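Local coordinates for protein aldose 1-epimerase (Caenorhabditis elegans, PDB 1LUR) that probably interconverts the alpha and beta anomers of aldose sugars such as galactose, as a beta-sandwich aldose 1-epimerase (mutarotase) of the GalM family, at residues D48-D54 with G288-Y294; K68-R72 with G106-W112; Q88-T92 with E130-P136; P204-I208 with F313-P317. All blocks are in the same frame, centred on the assembly; numbering follows the deposited sequence.

Contact 1. Residues D48-D54 with G288-Y294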
# COMPACT_ATOMS: atom_id res chain seq x y z
N ASP A 48 -11.81 -5.12 -12.99
CA ASP A 48 -10.54 -5.30 -12.31
C ASP A 48 -10.38 -3.98 -11.57
O ASP A 48 -10.27 -2.92 -12.20
CB ASP A 48 -9.41 -5.49 -13.31
CG ASP A 48 -8.14 -6.04 -12.67
OD1 ASP A 48 -7.82 -5.61 -11.53
OD2 ASP A 48 -7.47 -6.88 -13.30
N LEU A 49 -10.36 -4.04 -10.24
CA LEU A 49 -10.22 -2.84 -9.43
C LEU A 49 -8.81 -2.28 -9.23
O LEU A 49 -8.67 -1.17 -8.71
CB LEU A 49 -10.87 -3.10 -8.07
CG LEU A 49 -12.29 -3.67 -8.13
CD1 LEU A 49 -12.79 -3.94 -6.72
CD2 LEU A 49 -13.21 -2.69 -8.85
N VAL A 50 -7.78 -3.01 -9.63
CA VAL A 50 -6.42 -2.51 -9.47
C VAL A 50 -5.64 -2.46 -10.78
O VAL A 50 -5.83 -3.29 -11.67
CB VAL A 50 -5.61 -3.38 -8.47
CG1 VAL A 50 -6.34 -3.44 -7.14
CG2 VAL A 50 -5.40 -4.78 -9.03
N LEU A 51 -4.75 -1.47 -10.89
CA LEU A 51 -3.95 -1.32 -12.10
C LEU A 51 -2.96 -2.47 -12.13
O LEU A 51 -2.86 -3.24 -11.17
CB LEU A 51 -3.21 0.02 -12.09
CG LEU A 51 -4.12 1.25 -11.98
CD1 LEU A 51 -3.28 2.51 -12.02
CD2 LEU A 51 -5.13 1.24 -13.12
N GLY A 52 -2.23 -2.59 -13.23
CA GLY A 52 -1.26 -3.67 -13.34
C GLY A 52 -0.74 -3.89 -14.75
O GLY A 52 -0.73 -2.97 -15.57
N PHE A 53 -0.31 -5.11 -15.02
CA PHE A 53 0.22 -5.47 -16.33
C PHE A 53 -0.27 -6.85 -16.73
O PHE A 53 -0.53 -7.69 -15.87
CB PHE A 53 1.74 -5.44 -16.29
CG PHE A 53 2.30 -4.12 -15.82
CD1 PHE A 53 2.19 -2.98 -16.62
CD2 PHE A 53 2.90 -4.01 -14.57
CE1 PHE A 53 2.67 -1.75 -16.17
CE2 PHE A 53 3.38 -2.79 -14.11
CZ PHE A 53 3.26 -1.65 -14.91
N ASP A 54 -0.39 -7.08 -18.03
CA ASP A 54 -0.85 -8.36 -18.53
C ASP A 54 0.23 -9.45 -18.47
O ASP A 54 -0.09 -10.64 -18.50
CB ASP A 54 -1.36 -8.20 -19.97
CG ASP A 54 -2.59 -7.29 -20.06
OD1 ASP A 54 -2.97 -6.88 -21.18
OD2 ASP A 54 -3.20 -6.99 -19.01
N GLY A 288 -0.31 -0.26 -19.11
CA GLY A 288 -0.86 -1.31 -18.26
C GLY A 288 -1.72 -2.35 -18.94
O GLY A 288 -1.58 -2.63 -20.13
N LYS A 289 -2.63 -2.93 -18.16
CA LYS A 289 -3.55 -3.96 -18.63
C LYS A 289 -4.30 -3.54 -19.90
O LYS A 289 -4.56 -2.35 -20.10
CB LYS A 289 -4.58 -4.28 -17.54
CG LYS A 289 -3.98 -4.61 -16.17
CD LYS A 289 -5.08 -4.82 -15.14
CE LYS A 289 -4.50 -5.09 -13.75
NZ LYS A 289 -3.61 -6.28 -13.75
N LYS A 290 -4.64 -4.52 -20.73
CA LYS A 290 -5.36 -4.27 -21.98
C LYS A 290 -4.54 -3.38 -22.91
O LYS A 290 -5.05 -2.87 -23.90
CB LYS A 290 -6.70 -3.58 -21.69
CG LYS A 290 -7.62 -4.29 -20.70
CD LYS A 290 -8.54 -5.30 -21.39
CE LYS A 290 -7.77 -6.50 -21.92
NZ LYS A 290 -7.09 -7.24 -20.83
N GLY A 291 -3.26 -3.19 -22.58
CA GLY A 291 -2.41 -2.35 -23.40
C GLY A 291 -2.76 -0.90 -23.17
O GLY A 291 -2.32 -0.01 -23.90
N GLU A 292 -3.56 -0.66 -22.14
CA GLU A 292 -4.00 0.68 -21.77
C GLU A 292 -2.84 1.58 -21.35
O GLU A 292 -1.84 1.11 -20.82
CB GLU A 292 -5.01 0.60 -20.63
CG GLU A 292 -5.73 1.90 -20.33
CD GLU A 292 -6.60 1.81 -19.09
OE1 GLU A 292 -7.12 0.71 -18.81
OE2 GLU A 292 -6.78 2.84 -18.41
N HIS A 293 -3.00 2.88 -21.59
CA HIS A 293 -1.99 3.87 -21.26
C HIS A 293 -2.42 4.65 -20.01
O HIS A 293 -3.22 5.58 -20.11
CB HIS A 293 -1.82 4.85 -22.42
CG HIS A 293 -1.02 6.07 -22.08
ND1 HIS A 293 -1.15 7.26 -22.76
CD2 HIS A 293 -0.07 6.28 -21.14
CE1 HIS A 293 -0.33 8.16 -22.25
NE2 HIS A 293 0.34 7.59 -21.27
N TYR A 294 -1.88 4.28 -18.85
CA TYR A 294 -2.24 4.97 -17.62
C TYR A 294 -1.64 6.37 -17.65
O TYR A 294 -0.49 6.56 -18.04
CB TYR A 294 -1.71 4.21 -16.39
CG TYR A 294 -2.19 2.78 -16.29
CD1 TYR A 294 -3.50 2.43 -16.60
CD2 TYR A 294 -1.32 1.77 -15.87
CE1 TYR A 294 -3.94 1.11 -16.49
CE2 TYR A 294 -1.75 0.45 -15.76
CZ TYR A 294 -3.07 0.13 -16.07
OH TYR A 294 -3.49 -1.18 -15.97
O HOH W 1 -2.90 -8.85 -14.93
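K289 sets its CG anti to its own carbonyl carbon (chi1 -52°), stays extended through chi2 and chi3, and bends only at chi4. This lays the aliphatic chain along the backbone of V50-G52. CG rests on the carbonyl group of G52, and CE lies 3.1 Å from V50 O. D48 turns its CG anti to the backbone N (chi1 -165°), and the two side chains cross at about a right angle. The resulting salt bridge is long, 3.9 Å from D48 OD2 to K289 NZ. A35 O accepts a hydrogen bond from the same ammonium, and a water that donates to F53 O also takes a weak bond from it. D48 OD1 closes an Asx turn by accepting from V50 N, and it is also bonded by L37 N.

At the other end D54 OD1 accepts from K290 N at 2.9 Å, on the syn side of the carboxylate. Within its own segment K289 N donates to Y294 OH (2.9 Å); across the contact it makes a weak bond to G52 O. L51 CD2 sits over one face of the Y294 ring as a CH-pi contact, 4.0 Å from its centroid. G52 O lies at the edge of this ring.

The contact joins the loop between strand 46-48 and helix 56-61 to the turn linking strands 286-287 and 293-294. Strand 33-40 flanks D48 and K289, strand 170-175 touches L51, and F53 packs edge-to-face on F59 of helix 56-61.

Contact 2. Residues K68-R72 with G106-W112; sequences KTVGR and GLGYRKW
K68 and G108 join the short strand 69-70 to a single 3-10 turn at 107-108, inside the beta-sandwich of the galactose mutarotase fold. The K68 side chain points its CB toward this turn. CG comes within 4.0 Å of G108 O, and CD passes closer to the same oxygen. CE lies 4.0 Å from Y109 CE1, with the lysine chain crossing the tyrosine at about a right angle. The bend at chi4 (-70°) then brings NZ back to G108 O, where it donates a 2.8 Å hydrogen bond from above the carbonyl plane. One carbonyl thus meets much of the lysine chain.

Further along, L107 N donates to G71 O at 3.0 Å. A water bridges G71 N and G108 N, accepting from both. L107 places CD1 against G71 CA, so leucine and glycine backbone pack closely. T69 presents CG2, anti to its backbone N, to the six-membered ring of W112 at CZ2, while A32 O holds its OG1. V143 and Y145 of strand 138-147 also cover T69. The peptide bond before R72 is cis, and beyond it the guanidinium reaches D133.

The indole is fixed within its own segment: W112 NE1 donates a fairly straight bond (161°) to L107 O. R110 N reaches that oxygen from the opposite face of the carbonyl plane, 3.2 Å away.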
# COMPACT_ATOMS: atom_id res chain seq x y z
N LYS A 68 2.62 -3.84 -5.29
CA LYS A 68 3.64 -4.51 -4.51
C LYS A 68 3.50 -4.42 -2.99
O LYS A 68 2.79 -3.57 -2.45
CB LYS A 68 5.03 -3.95 -4.84
CG LYS A 68 5.47 -4.03 -6.29
CD LYS A 68 6.83 -3.34 -6.42
CE LYS A 68 7.40 -3.44 -7.83
NZ LYS A 68 7.83 -4.81 -8.19
N THR A 69 4.20 -5.33 -2.32
CA THR A 69 4.21 -5.37 -0.86
C THR A 69 5.52 -4.58 -0.71
O THR A 69 6.57 -5.03 -1.18
CB THR A 69 4.47 -6.76 -0.27
OG1 THR A 69 3.27 -7.53 -0.32
CG2 THR A 69 4.94 -6.63 1.18
N VAL A 70 5.45 -3.41 -0.08
CA VAL A 70 6.63 -2.57 0.11
C VAL A 70 7.30 -2.68 1.48
O VAL A 70 6.62 -2.77 2.50
CB VAL A 70 6.28 -1.08 -0.13
CG1 VAL A 70 7.48 -0.20 0.15
CG2 VAL A 70 5.80 -0.89 -1.57
N GLY A 71 8.63 -2.67 1.46
CA GLY A 71 9.43 -2.77 2.68
C GLY A 71 10.90 -2.67 2.31
O GLY A 71 11.21 -2.58 1.11
N ARG A 72 11.82 -2.73 3.28
CA ARG A 72 11.49 -2.90 4.69
C ARG A 72 10.89 -1.69 5.37
O ARG A 72 10.36 -1.80 6.48
CB ARG A 72 12.71 -3.37 5.48
CG ARG A 72 13.03 -4.86 5.26
CD ARG A 72 13.99 -5.39 6.29
NE ARG A 72 15.37 -5.04 6.00
CZ ARG A 72 16.35 -5.08 6.89
NH1 ARG A 72 16.09 -5.43 8.15
NH2 ARG A 72 17.59 -4.76 6.53
N GLY A 106 14.61 -3.41 -2.31
CA GLY A 106 13.63 -3.49 -1.24
C GLY A 106 12.76 -4.72 -1.47
O GLY A 106 12.87 -5.38 -2.52
N LEU A 107 11.89 -5.04 -0.52
CA LEU A 107 11.02 -6.20 -0.63
C LEU A 107 10.15 -6.21 -1.89
O LEU A 107 9.88 -7.27 -2.44
CB LEU A 107 10.12 -6.31 0.61
CG LEU A 107 10.83 -6.31 1.97
CD1 LEU A 107 9.80 -6.55 3.08
CD2 LEU A 107 11.91 -7.40 2.01
N GLY A 108 9.73 -5.04 -2.34
CA GLY A 108 8.91 -4.97 -3.53
C GLY A 108 9.64 -5.40 -4.79
O GLY A 108 9.00 -5.74 -5.80
N TYR A 109 10.97 -5.41 -4.74
CA TYR A 109 11.77 -5.82 -5.90
C TYR A 109 12.41 -7.18 -5.76
O TYR A 109 13.34 -7.51 -6.50
CB TYR A 109 12.87 -4.79 -6.18
CG TYR A 109 12.34 -3.45 -6.62
CD1 TYR A 109 11.66 -3.32 -7.83
CD2 TYR A 109 12.48 -2.32 -5.82
CE1 TYR A 109 11.13 -2.10 -8.23
CE2 TYR A 109 11.95 -1.10 -6.20
CZ TYR A 109 11.27 -0.99 -7.41
OH TYR A 109 10.72 0.21 -7.79
N ARG A 110 11.91 -7.99 -4.83
CA ARG A 110 12.49 -9.31 -4.64
C ARG A 110 11.48 -10.44 -4.84
O ARG A 110 10.28 -10.24 -4.73
CB ARG A 110 13.12 -9.39 -3.26
CG ARG A 110 14.24 -8.37 -3.08
CD ARG A 110 14.87 -8.49 -1.72
NE ARG A 110 15.38 -9.84 -1.52
CZ ARG A 110 15.79 -10.31 -0.35
NH1 ARG A 110 15.74 -9.54 0.73
NH2 ARG A 110 16.23 -11.56 -0.26
N LYS A 111 11.99 -11.62 -5.17
CA LYS A 111 11.16 -12.79 -5.40
C LYS A 111 10.88 -13.49 -4.08
O LYS A 111 11.79 -14.05 -3.45
CB LYS A 111 11.87 -13.74 -6.37
CG LYS A 111 12.41 -13.07 -7.63
CD LYS A 111 12.97 -14.08 -8.62
CE LYS A 111 11.86 -14.86 -9.30
NZ LYS A 111 10.97 -13.94 -10.06
N TRP A 112 9.63 -13.44 -3.65
CA TRP A 112 9.22 -14.07 -2.40
C TRP A 112 8.92 -15.56 -2.61
O TRP A 112 8.55 -15.96 -3.71
CB TRP A 112 7.96 -13.41 -1.85
CG TRP A 112 8.10 -11.99 -1.46
CD1 TRP A 112 8.55 -10.96 -2.24
CD2 TRP A 112 7.72 -11.41 -0.21
NE1 TRP A 112 8.47 -9.77 -1.54
CE2 TRP A 112 7.96 -10.02 -0.29
CE3 TRP A 112 7.20 -11.94 0.98
CZ2 TRP A 112 7.69 -9.15 0.76
CZ3 TRP A 112 6.93 -11.06 2.03
CH2 TRP A 112 7.18 -9.69 1.91
O HOH W 2 9.77 -2.34 -1.60

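Contact 3. Residues Q88-T92 with E130-P136; sequences QYTMT and EQDDGLP
The Y89 side chain lies between E130, at the start of helix 130-133, and P136, just past it. A proline stands over one face of the ring and a carboxylate lies at the edge of the same ring. P136 CB meets the face in a CH-pi contact, 3.7 Å from the ring centroid and 18° off the normal. It is offset toward the rim, nearest to CZ.

E130 OE2 comes up to the ring edge at Y89 CE1, 3.5 Å away. The carboxylate plane is turned 58° from the ring. E130 reaches this place with CG anti to its backbone N (chi1 -171°) and an extended chain beyond. If the carboxylate is ionised, as is likely, its oxygen faces the slightly positive ring hydrogens, which would be mildly favourable.

M91 is a selenomethionine. Its bent chain curls over G134, with CG packed on the glycine and SE 4.2 Å from L135 CD2. The placing of its methyl end, close to G134 O, is doubtful. G134 takes positive phi as the chain leaves the helix. Just before it, D133 OD1 accepts from L135 N at 3.0 Å and forms an Asx turn. The same oxygen also takes a salt bridge from R72.

The contact links hairpin strand 87-90 to the connection between strands 121-129 and 138-147, two neighbours in the large antiparallel sheet. Partner strand 81-84 bonds to Y89 through L82, and its F84 packs on both Y89 and P136.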
# COMPACT_ATOMS: atom_id res chain seq x y z
N GLN A 88 24.46 5.38 13.28
CA GLN A 88 23.93 5.99 12.07
C GLN A 88 23.99 5.06 10.87
O GLN A 88 24.98 4.36 10.65
CB GLN A 88 24.69 7.28 11.75
CG GLN A 88 24.06 8.07 10.61
CD GLN A 88 24.60 9.48 10.49
OE1 GLN A 88 25.77 9.68 10.19
NE2 GLN A 88 23.74 10.47 10.72
N TYR A 89 22.91 5.03 10.10
CA TYR A 89 22.83 4.19 8.92
C TYR A 89 22.60 5.12 7.74
O TYR A 89 21.72 5.98 7.78
CB TYR A 89 21.67 3.19 9.04
CG TYR A 89 21.97 2.09 10.01
CD1 TYR A 89 22.49 0.87 9.57
CD2 TYR A 89 21.80 2.28 11.37
CE1 TYR A 89 22.84 -0.13 10.48
CE2 TYR A 89 22.14 1.29 12.29
CZ TYR A 89 22.65 0.09 11.83
OH TYR A 89 23.01 -0.87 12.74
N THR A 90 23.43 4.97 6.71
CA THR A 90 23.33 5.79 5.52
C THR A 90 23.23 4.90 4.30
O THR A 90 24.07 4.02 4.09
CB THR A 90 24.56 6.69 5.40
OG1 THR A 90 25.74 5.89 5.57
CG2 THR A 90 24.53 7.76 6.46
N MSE A 91 22.19 5.13 3.51
CA MSE A 91 21.97 4.34 2.31
C MSE A 91 22.24 5.20 1.07
O MSE A 91 22.44 6.42 1.17
CB MSE A 91 20.53 3.83 2.29
CG MSE A 91 20.21 2.74 3.34
SE MSE A 91 20.23 3.29 5.20
CE MSE A 91 21.96 2.60 5.75
N THR A 92 22.28 4.57 -0.10
CA THR A 92 22.52 5.29 -1.35
C THR A 92 21.15 5.79 -1.81
O THR A 92 20.23 4.99 -1.97
CB THR A 92 23.12 4.37 -2.44
OG1 THR A 92 24.44 3.94 -2.05
CG2 THR A 92 23.20 5.10 -3.78
N GLU A 130 20.76 -6.24 6.46
CA GLU A 130 21.50 -5.05 6.04
C GLU A 130 22.23 -5.23 4.70
O GLU A 130 22.27 -4.30 3.90
CB GLU A 130 22.48 -4.61 7.14
CG GLU A 130 23.13 -3.24 6.88
CD GLU A 130 24.07 -2.81 8.00
OE1 GLU A 130 24.24 -3.60 8.96
OE2 GLU A 130 24.63 -1.69 7.93
N GLN A 131 22.80 -6.41 4.44
CA GLN A 131 23.51 -6.61 3.18
C GLN A 131 22.60 -6.52 1.97
O GLN A 131 23.03 -6.13 0.89
CB GLN A 131 24.23 -7.97 3.13
CG GLN A 131 25.57 -8.01 3.83
CD GLN A 131 25.46 -8.57 5.23
OE1 GLN A 131 24.94 -9.67 5.43
NE2 GLN A 131 25.96 -7.82 6.21
N ASP A 132 21.34 -6.89 2.15
CA ASP A 132 20.37 -6.84 1.05
C ASP A 132 19.90 -5.44 0.72
O ASP A 132 19.78 -5.09 -0.46
CB ASP A 132 19.12 -7.67 1.37
CG ASP A 132 19.40 -9.14 1.53
OD1 ASP A 132 19.99 -9.73 0.60
OD2 ASP A 132 19.03 -9.70 2.58
N ASP A 133 19.63 -4.63 1.74
CA ASP A 133 19.14 -3.28 1.51
C ASP A 133 19.76 -2.12 2.29
O ASP A 133 19.26 -1.00 2.20
CB ASP A 133 17.64 -3.27 1.76
CG ASP A 133 17.29 -3.85 3.13
OD1 ASP A 133 18.11 -3.69 4.06
OD2 ASP A 133 16.21 -4.46 3.27
N GLY A 134 20.80 -2.39 3.07
CA GLY A 134 21.42 -1.32 3.83
C GLY A 134 20.69 -0.87 5.08
O GLY A 134 21.20 -0.01 5.81
N LEU A 135 19.50 -1.40 5.34
CA LEU A 135 18.76 -1.00 6.53
C LEU A 135 19.26 -1.87 7.70
O LEU A 135 19.78 -2.97 7.50
CB LEU A 135 17.25 -1.15 6.29
CG LEU A 135 16.65 -0.06 5.37
CD1 LEU A 135 15.24 -0.46 4.92
CD2 LEU A 135 16.60 1.29 6.11
N PRO A 136 19.13 -1.38 8.94
CA PRO A 136 19.61 -2.16 10.09
C PRO A 136 18.99 -3.52 10.32
O PRO A 136 17.84 -3.76 9.95
CB PRO A 136 19.38 -1.21 11.27
CG PRO A 136 18.16 -0.44 10.84
CD PRO A 136 18.45 -0.14 9.38

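Contact 4. Residues P204-I208 with F313-P317; sequences PTGAI and FDHFP
P204 begins the contact by pointing its CB toward F313, 4.2 Å from F313 CE1. T205 follows; its CB points away, and OG1 bonds to E197. Its carbonyl oxygen lies obliquely by the F313 ring, 3.4 Å from CE2.

G206 is the corner of the chain and the centre of the contact. Its CA sits over the middle of the F313 ring as a CH-pi contact, 3.6 Å from the centroid and 14° off the normal. Positive phi (102°) carries the chain round this corner. G206 O then accepts a hydrogen bond from H315 NE2, 2.6 Å long and 161° at the hydrogen. The donor lies in the carbonyl plane, on a lone pair, and the acceptor is nearly in the imidazole plane. H315 reaches it because CG stands between its backbone N and carbonyl carbon. With a carbonyl as acceptor, NE2 should be the protonated nitrogen. F316 CD1 lies over one face of this imidazole, toward its rim.

I208 ends the walk: CD1 touches F316 CE1 at 3.8 Å, the two side chains coming from opposite directions.

F313-F316 form a type I beta turn closed by F316 N to F313 O. This turn lies in the loop between strands 300-305 and 320-321. It packs on the corner joining strand 204-205 to strand 207-210, one of the two outermost strands of the seven-stranded sheet. Strand 194-198 lies alongside, with E197 bonded to the backbone of T205 and A207.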
# COMPACT_ATOMS: atom_id res chain seq x y z
N PRO A 204 8.20 13.84 4.57
CA PRO A 204 7.65 14.41 5.81
C PRO A 204 8.59 15.42 6.46
O PRO A 204 9.81 15.27 6.43
CB PRO A 204 7.44 13.17 6.68
CG PRO A 204 7.09 12.12 5.67
CD PRO A 204 8.10 12.37 4.57
N THR A 205 8.00 16.44 7.07
CA THR A 205 8.78 17.47 7.73
C THR A 205 8.79 17.20 9.24
O THR A 205 9.57 17.79 9.98
CB THR A 205 8.16 18.86 7.50
OG1 THR A 205 6.81 18.86 7.99
CG2 THR A 205 8.16 19.19 6.02
N GLY A 206 7.91 16.31 9.68
CA GLY A 206 7.82 15.97 11.09
C GLY A 206 6.63 16.66 11.74
O GLY A 206 6.33 16.43 12.91
N ALA A 207 5.96 17.50 10.97
CA ALA A 207 4.79 18.23 11.45
C ALA A 207 3.49 17.50 11.11
O ALA A 207 3.41 16.81 10.10
CB ALA A 207 4.77 19.63 10.85
N ILE A 208 2.50 17.66 11.98
CA ILE A 208 1.19 17.04 11.78
C ILE A 208 0.23 18.21 11.66
O ILE A 208 0.26 19.13 12.49
CB ILE A 208 0.76 16.18 12.99
CG1 ILE A 208 1.75 15.03 13.20
CG2 ILE A 208 -0.64 15.63 12.75
CD1 ILE A 208 1.84 14.06 12.04
N PHE A 313 11.80 10.59 12.77
CA PHE A 313 11.19 11.42 13.80
C PHE A 313 10.77 10.56 14.98
O PHE A 313 9.91 9.69 14.85
CB PHE A 313 9.98 12.15 13.19
CG PHE A 313 10.33 13.00 11.99
CD1 PHE A 313 10.14 12.52 10.70
CD2 PHE A 313 10.89 14.26 12.16
CE1 PHE A 313 10.50 13.28 9.59
CE2 PHE A 313 11.26 15.03 11.05
CZ PHE A 313 11.06 14.54 9.77
N ASP A 314 11.40 10.80 16.13
CA ASP A 314 11.08 10.01 17.31
C ASP A 314 9.69 10.22 17.91
O ASP A 314 9.29 9.47 18.80
CB ASP A 314 12.14 10.19 18.40
CG ASP A 314 12.27 11.61 18.85
OD1 ASP A 314 11.23 12.24 19.16
OD2 ASP A 314 13.42 12.11 18.92
N HIS A 315 8.96 11.23 17.44
CA HIS A 315 7.62 11.47 17.98
C HIS A 315 6.60 10.70 17.14
O HIS A 315 5.42 10.67 17.46
CB HIS A 315 7.27 12.96 18.03
CG HIS A 315 7.36 13.66 16.71
ND1 HIS A 315 8.56 13.87 16.06
CD2 HIS A 315 6.41 14.25 15.95
CE1 HIS A 315 8.34 14.56 14.95
NE2 HIS A 315 7.04 14.80 14.86
N PHE A 316 7.07 10.11 16.04
CA PHE A 316 6.20 9.33 15.17
C PHE A 316 6.31 7.93 15.76
O PHE A 316 7.17 7.69 16.61
CB PHE A 316 6.72 9.31 13.72
CG PHE A 316 6.33 10.52 12.91
CD1 PHE A 316 5.70 11.61 13.50
CD2 PHE A 316 6.61 10.57 11.55
CE1 PHE A 316 5.36 12.73 12.74
CE2 PHE A 316 6.27 11.68 10.78
CZ PHE A 316 5.65 12.77 11.38
N PRO A 317 5.46 6.99 15.32
CA PRO A 317 5.52 5.63 15.86
C PRO A 317 6.88 4.93 15.75
O PRO A 317 7.59 5.08 14.76
CB PRO A 317 4.44 4.89 15.06
CG PRO A 317 3.45 5.95 14.78
CD PRO A 317 4.33 7.13 14.39

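In the fold
Contact 2 is the buried one, with its centre about 11 Å from that of the chain. The other three are only partly buried and lie 17 to 22 Å out. Contacts 2 and 4 reach the same seven-stranded sheet, at its outermost strands 69-70 and 207-210. Contacts 2 and 3 touch directly: R72 NH2 makes a 2.7 Å salt bridge to D133 OD1. Contacts 1 and 4 lie on opposite sides of the chain's centre, about 35 Å apart between contact centres. Chemistry varies with place. Contact 1 mixes charges and backbone bonds, contact 2 combines bonds to backbone carbonyls with leucine and tryptophan packing, contact 3 is mainly packing on a tyrosine ring, and contact 4 adds one histidine bond to aromatic packing.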